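Local coordinates for protein HTH-type transcriptional regulator mcbR (Escherichia coli UMEA 3718-1, PDB 4P9F) that is important for biofilm formation and represses expression of McbA by binding its promoter region, preventing colanic acid overproduction and mucoidy, at residues L6-L18 and L38-L52. Residues are numbered along the deposited sequence; the frame is centred on the assembly and turned at random.
Sequences LTLQVENDLKHQL and LGMSITPVREALLRL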
ATOM      1  N   LEU A   6      -9.730   5.003 -21.235  1.00 21.82           N
ATOM      2  CA  LEU A   6     -11.105   4.948 -20.743  1.00 24.97           C
ATOM      3  C   LEU A   6     -11.121   4.104 -19.471  1.00 24.21           C
ATOM      4  O   LEU A   6     -11.829   4.382 -18.500  1.00 24.41           O
ATOM      5  CB  LEU A   6     -12.036   4.352 -21.817  1.00 20.14           C
ATOM      6  CG  LEU A   6     -12.336   5.295 -22.984  1.00 30.66           C
ATOM      7  CD1 LEU A   6     -13.425   4.713 -23.929  1.00 24.48           C
ATOM      8  CD2 LEU A   6     -12.653   6.725 -22.507  1.00 31.76           C
ATOM      9  N   THR A   7     -10.368   3.020 -19.496  1.00 20.87           N
ATOM     10  CA  THR A   7     -10.312   2.160 -18.325  1.00 21.29           C
ATOM     11  C   THR A   7      -9.758   2.897 -17.093  1.00 18.61           C
ATOM     12  O   THR A   7     -10.313   2.797 -16.010  1.00 20.01           O
ATOM     13  CB  THR A   7      -9.425   0.950 -18.603  1.00 27.93           C
ATOM     14  OG1 THR A   7      -9.876   0.320 -19.802  1.00 25.02           O
ATOM     15  CG2 THR A   7      -9.443  -0.054 -17.402  1.00 25.26           C
ATOM     16  N   LEU A   8      -8.694   3.673 -17.287  1.00 19.38           N
ATOM     17  CA  LEU A   8      -8.084   4.411 -16.173  1.00 20.90           C
ATOM     18  C   LEU A   8      -9.050   5.465 -15.640  1.00 23.04           C
ATOM     19  O   LEU A   8      -9.125   5.687 -14.437  1.00 24.42           O
ATOM     20  CB  LEU A   8      -6.779   5.092 -16.607  1.00 20.66           C
ATOM     21  CG  LEU A   8      -6.053   5.956 -15.548  1.00 28.42           C
ATOM     22  CD1 LEU A   8      -5.743   5.113 -14.293  1.00 28.47           C
ATOM     23  CD2 LEU A   8      -4.765   6.558 -16.140  1.00 28.80           C
ATOM     24  N   GLN A   9      -9.812   6.080 -16.548  1.00 23.57           N
ATOM     25  CA  GLN A   9     -10.723   7.144 -16.169  1.00 24.04           C
ATOM     26  C   GLN A   9     -11.845   6.596 -15.300  1.00 26.03           C
ATOM     27  O   GLN A   9     -12.197   7.169 -14.264  1.00 23.10           O
ATOM     28  CB  GLN A   9     -11.304   7.807 -17.424  1.00 32.79           C
ATOM     29  CG  GLN A   9     -12.087   9.038 -17.132  1.00 51.29           C
ATOM     30  CD  GLN A   9     -11.237  10.064 -16.413  1.00 67.21           C
ATOM     31  OE1 GLN A   9     -11.554  10.480 -15.295  1.00 71.48           O
ATOM     32  NE2 GLN A   9     -10.133  10.459 -17.045  1.00 65.37           N
ATOM     33  N   VAL A  10     -12.398   5.465 -15.699  1.00 19.41           N
ATOM     34  CA  VAL A  10     -13.412   4.821 -14.863  1.00 24.55           C
ATOM     35  C   VAL A  10     -12.816   4.375 -13.519  1.00 24.57           C
ATOM     36  O   VAL A  10     -13.428   4.531 -12.478  1.00 22.69           O
ATOM     37  CB  VAL A  10     -14.041   3.593 -15.571  1.00 23.43           C
ATOM     38  CG1 VAL A  10     -15.052   2.911 -14.646  1.00 17.91           C
ATOM     39  CG2 VAL A  10     -14.717   4.017 -16.909  1.00 23.39           C
ATOM     40  N   GLU A  11     -11.612   3.804 -13.559  1.00 25.11           N
ATOM     41  CA  GLU A  11     -10.978   3.339 -12.341  1.00 24.66           C
ATOM     42  C   GLU A  11     -10.736   4.470 -11.328  1.00 23.75           C
ATOM     43  O   GLU A  11     -11.034   4.327 -10.140  1.00 24.56           O
ATOM     44  CB  GLU A  11      -9.640   2.682 -12.648  1.00 22.71           C
ATOM     45  CG  GLU A  11      -9.025   2.096 -11.384  1.00 29.14           C
ATOM     46  CD  GLU A  11      -7.611   1.614 -11.588  1.00 38.24           C
ATOM     47  OE1 GLU A  11      -7.028   1.898 -12.665  1.00 32.57           O
ATOM     48  OE2 GLU A  11      -7.102   0.932 -10.672  1.00 34.84           O
ATOM     49  N   ASN A  12     -10.185   5.584 -11.807  1.00 20.94           N
ATOM     50  CA  ASN A  12      -9.943   6.740 -10.940  1.00 22.43           C
ATOM     51  C   ASN A  12     -11.229   7.323 -10.396  1.00 28.49           C
ATOM     52  O   ASN A  12     -11.287   7.726  -9.231  1.00 25.73           O
ATOM     53  CB  ASN A  12      -9.146   7.810 -11.681  1.00 26.05           C
ATOM     54  CG  ASN A  12      -7.700   7.412 -11.863  1.00 35.14           C
ATOM     55  OD1 ASN A  12      -7.166   6.596 -11.098  1.00 34.10           O
ATOM     56  ND2 ASN A  12      -7.047   7.998 -12.851  1.00 33.68           N
ATOM     57  N   ASP A  13     -12.273   7.361 -11.222  1.00 22.50           N
ATOM     58  CA  ASP A  13     -13.558   7.865 -10.731  1.00 28.16           C
ATOM     59  C   ASP A  13     -14.161   6.947  -9.653  1.00 25.83           C
ATOM     60  O   ASP A  13     -14.696   7.418  -8.647  1.00 28.62           O
ATOM     61  CB  ASP A  13     -14.524   8.070 -11.893  1.00 30.06           C
ATOM     62  CG  ASP A  13     -14.122   9.274 -12.767  1.00 50.48           C
ATOM     63  OD1 ASP A  13     -13.349  10.131 -12.273  1.00 48.00           O
ATOM     64  OD2 ASP A  13     -14.568   9.364 -13.935  1.00 55.27           O
ATOM     65  N   LEU A  14     -14.065   5.640  -9.852  1.00 22.90           N
ATOM     66  CA  LEU A  14     -14.513   4.706  -8.826  1.00 21.54           C
ATOM     67  C   LEU A  14     -13.648   4.814  -7.553  1.00 21.60           C
ATOM     68  O   LEU A  14     -14.163   4.718  -6.446  1.00 20.30           O
ATOM     69  CB  LEU A  14     -14.477   3.269  -9.338  1.00 20.53           C
ATOM     70  CG  LEU A  14     -15.547   2.896 -10.367  1.00 26.13           C
ATOM     71  CD1 LEU A  14     -15.231   1.556 -11.003  1.00 28.20           C
ATOM     72  CD2 LEU A  14     -16.934   2.901  -9.716  1.00 25.81           C
ATOM     73  N   LYS A  15     -12.337   4.979  -7.705  1.00 21.00           N
ATOM     74  CA  LYS A  15     -11.473   5.195  -6.528  1.00 22.46           C
ATOM     75  C   LYS A  15     -11.920   6.439  -5.766  1.00 27.13           C
ATOM     76  O   LYS A  15     -12.005   6.440  -4.533  1.00 23.79           O
ATOM     77  CB  LYS A  15     -10.016   5.330  -6.943  1.00 21.56           C
ATOM     78  CG  LYS A  15      -9.342   4.011  -7.355  1.00 22.00           C
ATOM     79  CD  LYS A  15      -7.857   4.260  -7.737  1.00 32.29           C
ATOM     80  CE  LYS A  15      -7.111   2.947  -8.058  1.00 29.75           C
ATOM     81  NZ  LYS A  15      -5.652   3.160  -8.434  1.00 32.05           N
ATOM     82  N   HIS A  16     -12.229   7.491  -6.519  1.00 24.02           N
ATOM     83  CA  HIS A  16     -12.670   8.749  -5.930  1.00 25.83           C
ATOM     84  C   HIS A  16     -13.992   8.565  -5.184  1.00 21.08           C
ATOM     85  O   HIS A  16     -14.111   8.956  -4.028  1.00 24.57           O
ATOM     86  CB  HIS A  16     -12.792   9.833  -7.015  1.00 31.10           C
ATOM     87  CG  HIS A  16     -13.131  11.188  -6.472  1.00 37.87           C
ATOM     88  ND1 HIS A  16     -14.423  11.657  -6.402  1.00 42.78           N
ATOM     89  CD2 HIS A  16     -12.358  12.137  -5.888  1.00 39.36           C
ATOM     90  CE1 HIS A  16     -14.429  12.862  -5.850  1.00 34.68           C
ATOM     91  NE2 HIS A  16     -13.188  13.172  -5.526  1.00 38.64           N
ATOM     92  N   GLN A  17     -14.961   7.923  -5.837  1.00 17.64           N
ATOM     93  CA  GLN A  17     -16.264   7.638  -5.235  1.00 20.36           C
ATOM     94  C   GLN A  17     -16.126   6.805  -3.955  1.00 26.68           C
ATOM     95  O   GLN A  17     -16.743   7.113  -2.943  1.00 29.14           O
ATOM     96  CB  GLN A  17     -17.150   6.864  -6.223  1.00 24.10           C
ATOM     97  CG  GLN A  17     -17.529   7.638  -7.465  1.00 31.01           C
ATOM     98  CD  GLN A  17     -18.332   8.876  -7.141  1.00 44.63           C
ATOM     99  OE1 GLN A  17     -17.933   9.992  -7.471  1.00 55.52           O
ATOM    100  NE2 GLN A  17     -19.478   8.685  -6.503  1.00 40.58           N
ATOM    101  N   LEU A  18     -15.286   5.769  -4.006  1.00 28.23           N
ATOM    102  CA  LEU A  18     -15.033   4.927  -2.832  1.00 27.65           C
ATOM    103  C   LEU A  18     -14.410   5.757  -1.720  1.00 23.24           C
ATOM    104  O   LEU A  18     -14.904   5.743  -0.602  1.00 27.00           O
ATOM    105  CB  LEU A  18     -14.138   3.736  -3.189  1.00 23.84           C
ATOM    106  CG  LEU A  18     -14.804   2.600  -3.975  1.00 28.74           C
ATOM    107  CD1 LEU A  18     -13.746   1.668  -4.550  1.00 23.61           C
ATOM    108  CD2 LEU A  18     -15.792   1.796  -3.092  1.00 25.64           C
ATOM    109  N   LEU A  38     -22.329   5.540 -18.012  1.00 28.09           N
ATOM    110  CA  LEU A  38     -21.149   6.247 -18.516  1.00 25.63           C
ATOM    111  C   LEU A  38     -21.130   6.350 -20.034  1.00 29.98           C
ATOM    112  O   LEU A  38     -20.214   6.952 -20.614  1.00 32.11           O
ATOM    113  CB  LEU A  38     -19.866   5.550 -18.040  1.00 31.31           C
ATOM    114  CG  LEU A  38     -19.708   5.474 -16.516  1.00 30.58           C
ATOM    115  CD1 LEU A  38     -18.413   4.813 -16.118  1.00 34.66           C
ATOM    116  CD2 LEU A  38     -19.834   6.863 -15.899  1.00 30.86           C
ATOM    117  N   GLY A  39     -22.133   5.757 -20.680  1.00 25.21           N
ATOM    118  CA  GLY A  39     -22.209   5.758 -22.137  1.00 24.32           C
ATOM    119  C   GLY A  39     -21.026   5.048 -22.774  1.00 28.50           C
ATOM    120  O   GLY A  39     -20.564   5.449 -23.843  1.00 29.78           O
HETATM  121  N   MSE A  40     -20.547   3.990 -22.117  1.00 23.72           N
HETATM  122  CA  MSE A  40     -19.365   3.254 -22.570  1.00 25.24           C
HETATM  123  C   MSE A  40     -19.641   1.803 -22.878  1.00 29.17           C
HETATM  124  O   MSE A  40     -20.633   1.243 -22.432  1.00 25.73           O
HETATM  125  CB  MSE A  40     -18.257   3.275 -21.515  1.00 26.61           C
HETATM  126  CG  MSE A  40     -17.591   4.603 -21.341  1.00 37.19           C
HETATM  127 SE   MSE A  40     -16.168   4.450 -20.011  0.81 35.09          SE
HETATM  128  CE  MSE A  40     -15.756   6.350 -19.930  1.00 29.66           C
ATOM    129  N   SER A  41     -18.707   1.187 -23.598  1.00 35.03           N
ATOM    130  CA  SER A  41     -18.641  -0.264 -23.715  1.00 34.50           C
ATOM    131  C   SER A  41     -18.406  -0.902 -22.354  1.00 30.84           C
ATOM    132  O   SER A  41     -17.831  -0.290 -21.454  1.00 22.31           O
ATOM    133  CB  SER A  41     -17.536  -0.690 -24.681  1.00 29.95           C
ATOM    134  OG  SER A  41     -17.753  -0.075 -25.930  1.00 45.04           O
ATOM    135  N   ILE A  42     -18.893  -2.125 -22.205  1.00 26.63           N
ATOM    136  CA  ILE A  42     -18.638  -2.939 -21.017  1.00 29.82           C
ATOM    137  C   ILE A  42     -17.153  -3.122 -20.709  1.00 25.97           C
ATOM    138  O   ILE A  42     -16.736  -3.166 -19.541  1.00 23.93           O
ATOM    139  CB  ILE A  42     -19.249  -4.362 -21.208  1.00 41.49           C
ATOM    140  CG1 ILE A  42     -20.762  -4.296 -21.239  1.00 45.09           C
ATOM    141  CG2 ILE A  42     -18.872  -5.273 -20.070  1.00 44.43           C
ATOM    142  CD1 ILE A  42     -21.333  -3.721 -20.001  1.00 37.36           C
ATOM    143  N   THR A  43     -16.359  -3.253 -21.768  1.00 21.58           N
ATOM    144  CA  THR A  43     -14.947  -3.624 -21.617  1.00 28.72           C
ATOM    145  C   THR A  43     -14.108  -2.726 -20.687  1.00 27.17           C
ATOM    146  O   THR A  43     -13.524  -3.236 -19.737  1.00 28.13           O
ATOM    147  CB  THR A  43     -14.260  -3.704 -22.988  1.00 31.74           C
ATOM    148  OG1 THR A  43     -14.947  -4.673 -23.789  1.00 34.72           O
ATOM    149  CG2 THR A  43     -12.806  -4.102 -22.822  1.00 35.55           C
ATOM    150  N   PRO A  44     -14.075  -1.395 -20.920  1.00 22.73           N
ATOM    151  CA  PRO A  44     -13.240  -0.635 -19.966  1.00 25.44           C
ATOM    152  C   PRO A  44     -13.847  -0.554 -18.558  1.00 25.33           C
ATOM    153  O   PRO A  44     -13.109  -0.454 -17.585  1.00 23.75           O
ATOM    154  CB  PRO A  44     -13.165   0.769 -20.586  1.00 24.00           C
ATOM    155  CG  PRO A  44     -14.425   0.890 -21.432  1.00 25.47           C
ATOM    156  CD  PRO A  44     -14.666  -0.533 -21.970  1.00 24.77           C
ATOM    157  N   VAL A  45     -15.167  -0.635 -18.461  1.00 27.11           N
ATOM    158  CA  VAL A  45     -15.849  -0.584 -17.160  1.00 21.70           C
ATOM    159  C   VAL A  45     -15.550  -1.845 -16.362  1.00 24.20           C
ATOM    160  O   VAL A  45     -15.127  -1.770 -15.204  1.00 21.67           O
ATOM    161  CB  VAL A  45     -17.365  -0.401 -17.345  1.00 19.13           C
ATOM    162  CG1 VAL A  45     -18.073  -0.407 -15.984  1.00 21.13           C
ATOM    163  CG2 VAL A  45     -17.608   0.928 -18.086  1.00 18.84           C
ATOM    164  N   ARG A  46     -15.727  -3.011 -16.997  1.00 19.62           N
ATOM    165  CA  ARG A  46     -15.380  -4.272 -16.336  1.00 23.55           C
ATOM    166  C   ARG A  46     -13.901  -4.325 -15.920  1.00 25.26           C
ATOM    167  O   ARG A  46     -13.582  -4.772 -14.812  1.00 19.82           O
ATOM    168  CB  ARG A  46     -15.698  -5.465 -17.244  1.00 25.17           C
ATOM    169  CG  ARG A  46     -15.460  -6.820 -16.546  1.00 34.33           C
ATOM    170  CD  ARG A  46     -15.567  -8.013 -17.509  1.00 47.88           C
ATOM    171  NE  ARG A  46     -14.522  -7.956 -18.526  1.00 58.47           N
ATOM    172  CZ  ARG A  46     -14.738  -7.685 -19.811  1.00 66.10           C
ATOM    173  NH1 ARG A  46     -15.973  -7.487 -20.257  1.00 64.61           N
ATOM    174  NH2 ARG A  46     -13.718  -7.633 -20.657  1.00 70.30           N
ATOM    175  N   GLU A  47     -12.995  -3.855 -16.783  1.00 29.01           N
ATOM    176  CA  GLU A  47     -11.574  -3.885 -16.430  1.00 28.10           C
ATOM    177  C   GLU A  47     -11.252  -3.003 -15.226  1.00 22.97           C
ATOM    178  O   GLU A  47     -10.418  -3.363 -14.377  1.00 24.44           O
ATOM    179  CB  GLU A  47     -10.681  -3.452 -17.605  1.00 27.38           C
ATOM    180  CG  GLU A  47     -10.667  -4.416 -18.766  1.00 38.30           C
ATOM    181  CD  GLU A  47      -9.735  -3.967 -19.892  1.00 59.62           C
ATOM    182  OE1 GLU A  47      -9.277  -2.801 -19.883  1.00 63.31           O
ATOM    183  OE2 GLU A  47      -9.469  -4.783 -20.796  1.00 65.11           O
ATOM    184  N   ALA A  48     -11.885  -1.841 -15.164  1.00 21.37           N
ATOM    185  CA  ALA A  48     -11.652  -0.911 -14.060  1.00 22.16           C
ATOM    186  C   ALA A  48     -12.099  -1.549 -12.751  1.00 25.81           C
ATOM    187  O   ALA A  48     -11.386  -1.506 -11.749  1.00 27.58           O
ATOM    188  CB  ALA A  48     -12.397   0.415 -14.304  1.00 19.00           C
ATOM    189  N   LEU A  49     -13.267  -2.183 -12.780  1.00 23.78           N
ATOM    190  CA  LEU A  49     -13.781  -2.860 -11.599  1.00 21.86           C
ATOM    191  C   LEU A  49     -12.848  -4.003 -11.167  1.00 22.12           C
ATOM    192  O   LEU A  49     -12.583  -4.168  -9.979  1.00 25.71           O
ATOM    193  CB  LEU A  49     -15.199  -3.373 -11.875  1.00 22.38           C
ATOM    194  CG  LEU A  49     -16.261  -2.282 -12.046  1.00 23.02           C
ATOM    195  CD1 LEU A  49     -17.480  -2.824 -12.810  1.00 19.16           C
ATOM    196  CD2 LEU A  49     -16.712  -1.769 -10.682  1.00 19.83           C
ATOM    197  N   LEU A  50     -12.337  -4.765 -12.132  1.00 23.63           N
ATOM    198  CA  LEU A  50     -11.424  -5.881 -11.848  1.00 23.67           C
ATOM    199  C   LEU A  50     -10.092  -5.389 -11.316  1.00 26.96           C
ATOM    200  O   LEU A  50      -9.475  -6.065 -10.492  1.00 21.24           O
ATOM    201  CB  LEU A  50     -11.218  -6.752 -13.091  1.00 29.84           C
ATOM    202  CG  LEU A  50     -12.447  -7.604 -13.417  1.00 28.60           C
ATOM    203  CD1 LEU A  50     -12.307  -8.314 -14.762  1.00 28.64           C
ATOM    204  CD2 LEU A  50     -12.679  -8.607 -12.288  1.00 29.43           C
ATOM    205  N   ARG A  51      -9.657  -4.211 -11.769  1.00 22.06           N
ATOM    206  CA  ARG A  51      -8.450  -3.600 -11.205  1.00 24.84           C
ATOM    207  C   ARG A  51      -8.640  -3.331  -9.707  1.00 25.84           C
ATOM    208  O   ARG A  51      -7.722  -3.521  -8.913  1.00 23.56           O
ATOM    209  CB  ARG A  51      -8.138  -2.281 -11.918  1.00 24.72           C
ATOM    210  CG  ARG A  51      -7.569  -2.423 -13.334  1.00 24.78           C
ATOM    211  CD  ARG A  51      -7.240  -1.034 -13.914  1.00 28.33           C
ATOM    212  NE  ARG A  51      -6.692  -1.141 -15.266  1.00 27.57           N
ATOM    213  CZ  ARG A  51      -6.225  -0.120 -15.967  1.00 30.20           C
ATOM    214  NH1 ARG A  51      -6.259   1.109 -15.448  1.00 25.15           N
ATOM    215  NH2 ARG A  51      -5.728  -0.336 -17.178  1.00 26.29           N
ATOM    216  N   LEU A  52      -9.838  -2.896  -9.327  1.00 21.06           N
ATOM    217  CA  LEU A  52     -10.136  -2.639  -7.927  1.00 24.74           C
ATOM    218  C   LEU A  52     -10.250  -3.949  -7.132  1.00 26.93           C
ATOM    219  O   LEU A  52      -9.801  -4.031  -5.982  1.00 27.24           O
ATOM    220  CB  LEU A  52     -11.408  -1.800  -7.823  1.00 25.59           C
ATOM    221  CG  LEU A  52     -11.224  -0.364  -8.339  1.00 31.12           C
ATOM    222  CD1 LEU A  52     -12.558   0.346  -8.512  1.00 27.17           C
ATOM    223  CD2 LEU A  52     -10.349   0.427  -7.371  1.00 34.13           C
TER
HETATM  224  O   HOH W   1      -7.529  -1.192 -20.568  1.00 42.84           O
HETATM  225  O   HOH W   2      -7.028  -0.604  -8.614  1.00 37.70           O
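In the winged-helix DNA-binding domain, segment 42-52 of the second helix of the helix-turn-helix packs across segment 6-18 of the domain's first helix at -49°, with the axes 8.1 Å apart. Ala48 lets the backbones come close: its CB lies 3.6 Å from Thr7 O and is flanked by Val10 and Glu11. One turn before Glu11, Thr7 is a knob in a hole formed by Pro44, Glu47, Ala48 and Arg51. With CG2 anti to the backbone N, the Thr7 methyl sits over the centre of the Arg51 guanidinium face, 3.5 Å above its plane, while OG1 turns toward Glu47 and shares a water with Glu47 OE1. The guanidinium edge serves Glu11: Arg51 NH1, in the guanidinium plane, gives a nearly straight bond (3.0 Å) to the syn side of Glu11 OE1, tilted 31° out of the carboxylate plane. Lys15 NZ approaches Glu11 OE2 at 3.5 Å, extending the salt-bridge network, and a second water also donates to OE2. Glu11 would probably be left without its charge partner on the other helix if an alanine replaced Arg51, and the Thr7 methyl would lose the flat group beneath it. On the apolar side, Val10 CG2 meets the selenium of selenomethionine Met40 tip to tip at 3.5 Å, and Leu52 CD1 packs on Leu14 CB at 3.6 Å. Val45 and Leu49 continue this core to helix 31-38, completing the three-helix bundle typical of GntR-family winged helix-turn-helix domains.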